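Local coordinates for protein argininosuccinate lyase (Chelativorans sp., PDB 6RXA) that probably cleaves argininosuccinate to fumarate and arginine, and is known as EDDS lyase, a C-N lyase of the aspartase/fumarase superfamily, at residues 49-52 / 53-57; 180-183 / 184-187; 475-478 / 479-483. The protein carries 2 engineered substitutions. All coordinates share one frame; numbering follows the deposited sequence.

Interaction 1: residues 49-52 / 53-57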
loop_
_atom_site.group_PDB
_atom_site.type_symbol
_atom_site.label_atom_id
_atom_site.label_comp_id
_atom_site.label_asym_id
_atom_site.label_seq_id
_atom_site.Cartn_x
_atom_site.Cartn_y
_atom_site.Cartn_z
ATOM N N ALA A 49 7.592 35.157 14.701
ATOM C CA ALA A 49 8.498 34.622 15.715
ATOM C C ALA A 49 9.954 34.758 15.289
ATOM O O ALA A 49 10.821 35.100 16.109
ATOM C CB ALA A 49 8.167 33.158 16.006
ATOM N N HIS A 50 10.249 34.470 14.022
ATOM C CA HIS A 50 11.618 34.596 13.538
ATOM C C HIS A 50 12.094 36.035 13.656
ATOM O O HIS A 50 13.202 36.300 14.140
ATOM C CB HIS A 50 11.684 34.107 12.094
ATOM C CG HIS A 50 13.061 34.130 11.524
ATOM N ND1 HIS A 50 14.031 33.220 11.892
ATOM C CD2 HIS A 50 13.633 34.952 10.616
ATOM C CE1 HIS A 50 15.144 33.488 11.230
ATOM N NE2 HIS A 50 14.932 34.536 10.457
ATOM N N VAL A 51 11.250 36.987 13.247
ATOM C CA VAL A 51 11.604 38.404 13.303
ATOM C C VAL A 51 11.803 38.874 14.740
ATOM O O VAL A 51 12.747 39.615 15.033
ATOM C CB VAL A 51 10.547 39.230 12.547
ATOM C CG1 VAL A 51 10.658 40.695 12.895
ATOM C CG2 VAL A 51 10.686 39.015 11.045
ATOM N N VAL A 52 10.918 38.468 15.655
ATOM C CA VAL A 52 11.091 38.804 17.069
ATOM C C VAL A 52 12.423 38.268 17.590
ATOM O O VAL A 52 13.182 38.986 18.254
ATOM C CB VAL A 52 9.896 38.290 17.894
ATOM C CG1 VAL A 52 10.184 38.402 19.380
ATOM C CG2 VAL A 52 8.640 39.058 17.528
ATOM N N MET A 53 12.736 37.016 17.272
ATOM C CA MET A 53 14.015 36.446 17.690
ATOM C C MET A 53 15.186 37.221 17.103
ATOM O O MET A 53 16.166 37.491 17.805
ATOM C CB MET A 53 14.077 34.964 17.308
ATOM C CG MET A 53 15.386 34.268 17.677
ATOM S SD MET A 53 16.648 34.444 16.397
ATOM C CE MET A 53 15.895 33.549 15.041
ATOM N N LEU A 54 15.120 37.577 15.817
ATOM C CA LEU A 54 16.216 38.340 15.230
ATOM C C LEU A 54 16.390 39.665 15.947
ATOM O O LEU A 54 17.510 40.184 16.042
ATOM C CB LEU A 54 15.967 38.621 13.757
ATOM C CG LEU A 54 15.948 37.460 12.779
ATOM C CD1 LEU A 54 15.691 37.971 11.377
ATOM C CD2 LEU A 54 17.261 36.703 12.824
ATOM N N THR A 55 15.289 40.235 16.447
ATOM C CA THR A 55 15.359 41.491 17.182
ATOM C C THR A 55 16.041 41.290 18.532
ATOM O O THR A 55 16.925 42.066 18.912
ATOM C CB THR A 55 13.955 42.050 17.379
ATOM O OG1 THR A 55 13.264 42.044 16.129
ATOM C CG2 THR A 55 14.033 43.507 17.874
ATOM N N GLU A 56 15.650 40.240 19.266
ATOM C CA GLU A 56 16.325 39.924 20.522
ATOM C C GLU A 56 17.821 39.747 20.307
ATOM O O GLU A 56 18.629 40.115 21.168
ATOM C CB GLU A 56 15.755 38.642 21.138
ATOM C CG GLU A 56 14.298 38.710 21.552
ATOM C CD GLU A 56 13.882 37.551 22.453
ATOM O OE1 GLU A 56 12.736 37.571 22.956
ATOM O OE2 GLU A 56 14.696 36.622 22.665
ATOM N N GLN A 57 18.209 39.157 19.177
ATOM C CA GLN A 57 19.610 38.867 18.894
ATOM C C GLN A 57 20.365 40.067 18.336
ATOM O O GLN A 57 21.571 39.951 18.086
ATOM C CB GLN A 57 19.721 37.689 17.924
ATOM C CG GLN A 57 19.173 36.393 18.472
ATOM C CD GLN A 57 19.850 35.986 19.757
ATOM O OE1 GLN A 57 19.338 36.231 20.849
ATOM N NE2 GLN A 57 21.018 35.388 19.638
#
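The last turns of helix 35-56 bring His50 against Met53 and Leu54, an i to i+3 and i+4 packing; the His50 side chain is about 9 Å from that of Ser111, a residue known to bind fumarate and succinate. Leu54 covers one face of the imidazole in a CH-pi contact, its CG 4.2 Å from the centroid of the His50 ring and 25° off the normal, shifted toward the rim. Leu54 CD1 sits 3.6 Å from His50 NE2, while Met53 CE approaches obliquely, 3.7 Å from His50 ND1. His50 CG lies anti to the backbone N (chi1 -177°), which sets the ring beside Leu54, and Met53, bent at chi2 and chi3, folds its methyl back toward it. NE2 is hydrogen-bonded to Ile108 O, so the ring ties the helix to the chain just before the substrate-binding residues. With an alanine in place of His50, Ile108 O would probably lose this partner and a gap open beside Leu54 and the Met53 methyl. At the next residue, Val51 O accepts two bonds from opposite faces of its plane: Thr55 N at 3.0 Å and Thr55 OG1 at 2.7 Å. Thr55 OG1 also bonds Ser65 OG of helix 62-79, and Val52 packs on Leu486 and Val490 of helix 451-500. Thr55 returning its hydroxyl to the carbonyl four residues back is a familiar feature of threonines in alpha-helices.

Interaction 2: residues 180-183 / 184-187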
loop_
_atom_site.group_PDB
_atom_site.type_symbol
_atom_site.label_atom_id
_atom_site.label_comp_id
_atom_site.label_asym_id
_atom_site.label_seq_id
_atom_site.Cartn_x
_atom_site.Cartn_y
_atom_site.Cartn_z
ATOM N N ALA A 180 -7.873 3.524 24.174
ATOM C CA ALA A 180 -6.842 3.948 25.109
ATOM C C ALA A 180 -5.459 3.794 24.493
ATOM O O ALA A 180 -4.614 4.691 24.611
ATOM C CB ALA A 180 -6.975 3.161 26.405
ATOM N N LYS A 181 -5.219 2.681 23.795
ATOM C CA LYS A 181 -3.913 2.456 23.191
ATOM C C LYS A 181 -3.688 3.386 22.006
ATOM O O LYS A 181 -2.571 3.869 21.794
ATOM C CB LYS A 181 -3.744 0.982 22.823
ATOM C CG LYS A 181 -3.550 0.111 24.063
ATOM C CD LYS A 181 -3.309 -1.345 23.707
ATOM C CE LYS A 181 -4.558 -1.964 23.121
ATOM N NZ LYS A 181 -4.442 -3.461 23.152
ATOM N N ASN A 182 -4.737 3.672 21.225
ATOM C CA ASN A 182 -4.601 4.648 20.148
ATOM C C ASN A 182 -4.321 6.049 20.683
ATOM O O ASN A 182 -3.546 6.801 20.081
ATOM C CB ASN A 182 -5.827 4.606 19.236
ATOM C CG ASN A 182 -5.762 3.445 18.255
ATOM O OD1 ASN A 182 -4.727 3.215 17.630
ATOM N ND2 ASN A 182 -6.848 2.690 18.143
ATOM N N LEU A 183 -4.904 6.405 21.831
ATOM C CA LEU A 183 -4.581 7.697 22.436
ATOM C C LEU A 183 -3.114 7.744 22.859
ATOM O O LEU A 183 -2.447 8.764 22.678
ATOM C CB LEU A 183 -5.523 7.982 23.604
ATOM C CG LEU A 183 -6.925 8.423 23.164
ATOM C CD1 LEU A 183 -7.908 8.298 24.299
ATOM C CD2 LEU A 183 -6.937 9.859 22.615
ATOM N N ASP A 184 -2.588 6.646 23.405
ATOM C CA ASP A 184 -1.156 6.581 23.672
ATOM C C ASP A 184 -0.352 6.773 22.385
ATOM O O ASP A 184 0.631 7.524 22.364
ATOM C CB ASP A 184 -0.782 5.256 24.328
ATOM C CG ASP A 184 -1.142 5.186 25.802
ATOM O OD1 ASP A 184 -1.209 6.234 26.487
ATOM O OD2 ASP A 184 -1.327 4.044 26.288
ATOM N N ARG A 185 -0.740 6.094 21.294
ATOM C CA ARG A 185 0.013 6.247 20.049
ATOM C C ARG A 185 0.049 7.709 19.613
ATOM O O ARG A 185 1.088 8.222 19.175
ATOM C CB ARG A 185 -0.604 5.419 18.919
ATOM C CG ARG A 185 -0.416 3.923 19.004
ATOM C CD ARG A 185 -1.015 3.187 17.740
ATOM N NE ARG A 185 -0.724 1.792 17.963
ATOM C CZ ARG A 185 -1.547 0.923 18.528
ATOM N NH1 ARG A 185 -2.817 1.232 18.792
ATOM N NH2 ARG A 185 -1.096 -0.285 18.788
ATOM N N TYR A 186 -1.093 8.394 19.703
ATOM C CA TYR A 186 -1.161 9.784 19.278
ATOM C C TYR A 186 -0.372 10.714 20.201
ATOM O O TYR A 186 0.285 11.638 19.720
ATOM C CB TYR A 186 -2.617 10.234 19.212
ATOM C CG TYR A 186 -3.368 9.903 17.947
ATOM C CD1 TYR A 186 -2.913 10.335 16.700
ATOM C CD2 TYR A 186 -4.564 9.198 17.997
ATOM C CE1 TYR A 186 -3.624 10.061 15.547
ATOM C CE2 TYR A 186 -5.281 8.925 16.842
ATOM C CZ TYR A 186 -4.806 9.350 15.628
ATOM O OH TYR A 186 -5.535 9.070 14.494
ATOM N N ARG A 187 -0.429 10.513 21.522
ATOM C CA ARG A 187 0.361 11.358 22.422
ATOM C C ARG A 187 1.860 11.120 22.246
ATOM O O ARG A 187 2.665 12.059 22.333
ATOM C CB ARG A 187 -0.042 11.113 23.871
ATOM C CG ARG A 187 -1.426 11.640 24.239
ATOM C CD ARG A 187 -1.737 11.456 25.729
ATOM N NE ARG A 187 -1.920 10.055 26.090
ATOM C CZ ARG A 187 -3.093 9.490 26.372
ATOM N NH1 ARG A 187 -4.226 10.193 26.367
ATOM N NH2 ARG A 187 -3.128 8.207 26.682
HETATM O O HOH W 1 -4.310 5.571 27.153
#
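Asn182 and Arg185 meet with their amide and guanidinium planes 55° apart, one helical turn separating them on helix 168-193. Arg185 NH1 gives a hydrogen bond of 3.0 Å to Asn182 OD1, bent to 145° at the hydrogen; the donor stands above the amide plane, well away from an in-plane approach. Extended from CG to NE, Arg185 runs outward past a bound sodium ion to its stronger partner, Glu240 of the second subunit, a salt bridge matched by that of Lys181 to Glu230 of the same subunit. Arg187 turns the other way: a bend at chi3 (-69°) folds the guanidinium back over the helix, one face above Leu183 O and NH1 3.8 Å from Leu183 CB. Its NH2 forms a 2.8 Å salt bridge with Asp184 OD1, which lies in the guanidinium plane although the carboxylate is met from above. A water bridges the turn, donating to Ala180 O at 2.7 Å and weakly accepting from Arg187 NH2. Within the chain, Arg187 NH1 forms a salt bridge with Asp468 of helix 451-500, and Tyr186 OH bonds Asn245 of helix 236-262. Such a helix, packed on its neighbours and contacting another subunit, is typical of the helical bundle of the aspartase/fumarase superfamily.

Interaction 3: residues 475-478 / 479-483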
loop_
_atom_site.group_PDB
_atom_site.type_symbol
_atom_site.label_atom_id
_atom_site.label_comp_id
_atom_site.label_asym_id
_atom_site.label_seq_id
_atom_site.Cartn_x
_atom_site.Cartn_y
_atom_site.Cartn_z
ATOM N N ALA A 475 -1.759 20.515 26.905
ATOM C CA ALA A 475 -1.097 20.732 25.622
ATOM C C ALA A 475 -1.710 21.916 24.890
ATOM O O ALA A 475 -0.990 22.734 24.306
ATOM C CB ALA A 475 -1.171 19.478 24.747
ATOM N N THR A 476 -3.045 22.029 24.924
ATOM C CA THR A 476 -3.730 23.143 24.273
ATOM C C THR A 476 -3.364 24.471 24.922
ATOM O O THR A 476 -3.109 25.466 24.226
ATOM C CB THR A 476 -5.242 22.912 24.324
ATOM O OG1 THR A 476 -5.572 21.702 23.616
ATOM C CG2 THR A 476 -5.978 24.071 23.681
ATOM N N GLN A 477 -3.351 24.518 26.253
ATOM C CA GLN A 477 -3.051 25.764 26.947
ATOM C C GLN A 477 -1.617 26.213 26.683
ATOM O O GLN A 477 -1.357 27.411 26.538
ATOM C CB GLN A 477 -3.312 25.596 28.441
ATOM C CG GLN A 477 -3.315 26.910 29.214
ATOM C CD GLN A 477 -4.466 27.816 28.814
ATOM O OE1 GLN A 477 -5.632 27.433 28.902
ATOM N NE2 GLN A 477 -4.142 29.019 28.356
ATOM N N ALA A 478 -0.673 25.270 26.603
ATOM C CA ALA A 478 0.705 25.636 26.293
ATOM C C ALA A 478 0.795 26.367 24.958
ATOM O O ALA A 478 1.512 27.369 24.838
ATOM C CB ALA A 478 1.588 24.391 26.283
ATOM N N LEU A 479 0.073 25.887 23.944
ATOM C CA LEU A 479 0.100 26.558 22.644
ATOM C C LEU A 479 -0.588 27.912 22.712
ATOM O O LEU A 479 -0.116 28.886 22.113
ATOM C CB LEU A 479 -0.563 25.679 21.583
ATOM C CG LEU A 479 0.080 24.319 21.321
ATOM C CD1 LEU A 479 -0.584 23.675 20.130
ATOM C CD2 LEU A 479 1.578 24.479 21.122
ATOM N N ALA A 480 -1.701 28.002 23.448
ATOM C CA ALA A 480 -2.402 29.275 23.559
ATOM C C ALA A 480 -1.553 30.308 24.283
ATOM O O ALA A 480 -1.524 31.479 23.892
ATOM C CB ALA A 480 -3.732 29.061 24.285
ATOM N N ASN A 481 -0.853 29.898 25.343
ATOM C CA ASN A 481 0.000 30.836 26.060
ATOM C C ASN A 481 1.130 31.340 25.169
ATOM O O ASN A 481 1.473 32.530 25.197
ATOM C CB ASN A 481 0.568 30.174 27.308
ATOM C CG ASN A 481 -0.495 29.906 28.351
ATOM O OD1 ASN A 481 -1.616 30.411 28.252
ATOM N ND2 ASN A 481 -0.154 29.113 29.353
ATOM N N ALA A 482 1.726 30.450 24.374
ATOM C CA ALA A 482 2.807 30.880 23.500
ATOM C C ALA A 482 2.294 31.848 22.445
ATOM O O ALA A 482 2.946 32.854 22.148
ATOM C CB ALA A 482 3.468 29.678 22.830
ATOM N N LYS A 483 1.134 31.559 21.864
ATOM C CA LYS A 483 0.601 32.433 20.830
ATOM C C LYS A 483 0.316 33.818 21.391
ATOM O O LYS A 483 0.549 34.829 20.718
ATOM C CB LYS A 483 -0.628 31.799 20.181
ATOM C CG LYS A 483 -1.087 32.534 18.931
ATOM C CD LYS A 483 -2.182 31.764 18.198
ATOM C CE LYS A 483 -2.569 32.476 16.909
ATOM N NZ LYS A 483 -3.659 31.789 16.168
#
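Leu479 begins the 479-483 part of the long helix 451-500, its CG 3.5 Å from Ala475 O and its N joined to the same oxygen by a weak bond. Beyond this touch the leucine faces helix 112-147, where it packs on Arg125, Asp126 and Leu129; Ala475 also meets Leu129. Ala480 follows on an exposed side, N bonded to Thr476 O at 3.0 Å and CB lying 4.1 Å from Gln477 NE2. Asn481 carries the main side-chain contact. Gln477 CG lies anti to the backbone N (chi1 -168°) and the chain bends at chi2 (66°), which swings its amide forward along the helix. Gln477 NE2 then donates to Asn481 OD1 at 2.9 Å. The acceptor lies in the Gln477 amide plane, but the donor stands above that of Asn481, and the two amides are 41° apart. The backbones of the same pair are joined too, Asn481 N to Gln477 O at 2.8 Å. Ala482 comes next, its N bonded to Ala478 O at 3.1 Å. The chemistry is thus two-sided: packing of the apolar Leu479 and Ala475 side chains on helix 112-147, and an uncharged amide pair linking i to i+4 on the exposed side, without ionic attraction.

Overall arrangement
All three contacts are i to i+3 or i+4 helical turns, and helix 451-500 relates them. Interaction 3 lies on it; interaction 2 meets it earlier, at Asp468 and Trp471, and interaction 1 later, at Leu486 and Val490. Interaction 3 comes within about 8 Å of each of the others, nearest atom to nearest atom, whereas interactions 1 and 2 stay about 23 Å apart by that measure. Helix 112-147 is shared by interactions 2 and 3. The side chain of His50 in interaction 1 is about 9 Å from that of Ser111 and about 12 Å from that of Arg112; interactions 2 and 3 lie away from the annotated sites, interaction 2 facing the second subunit and a sodium ion.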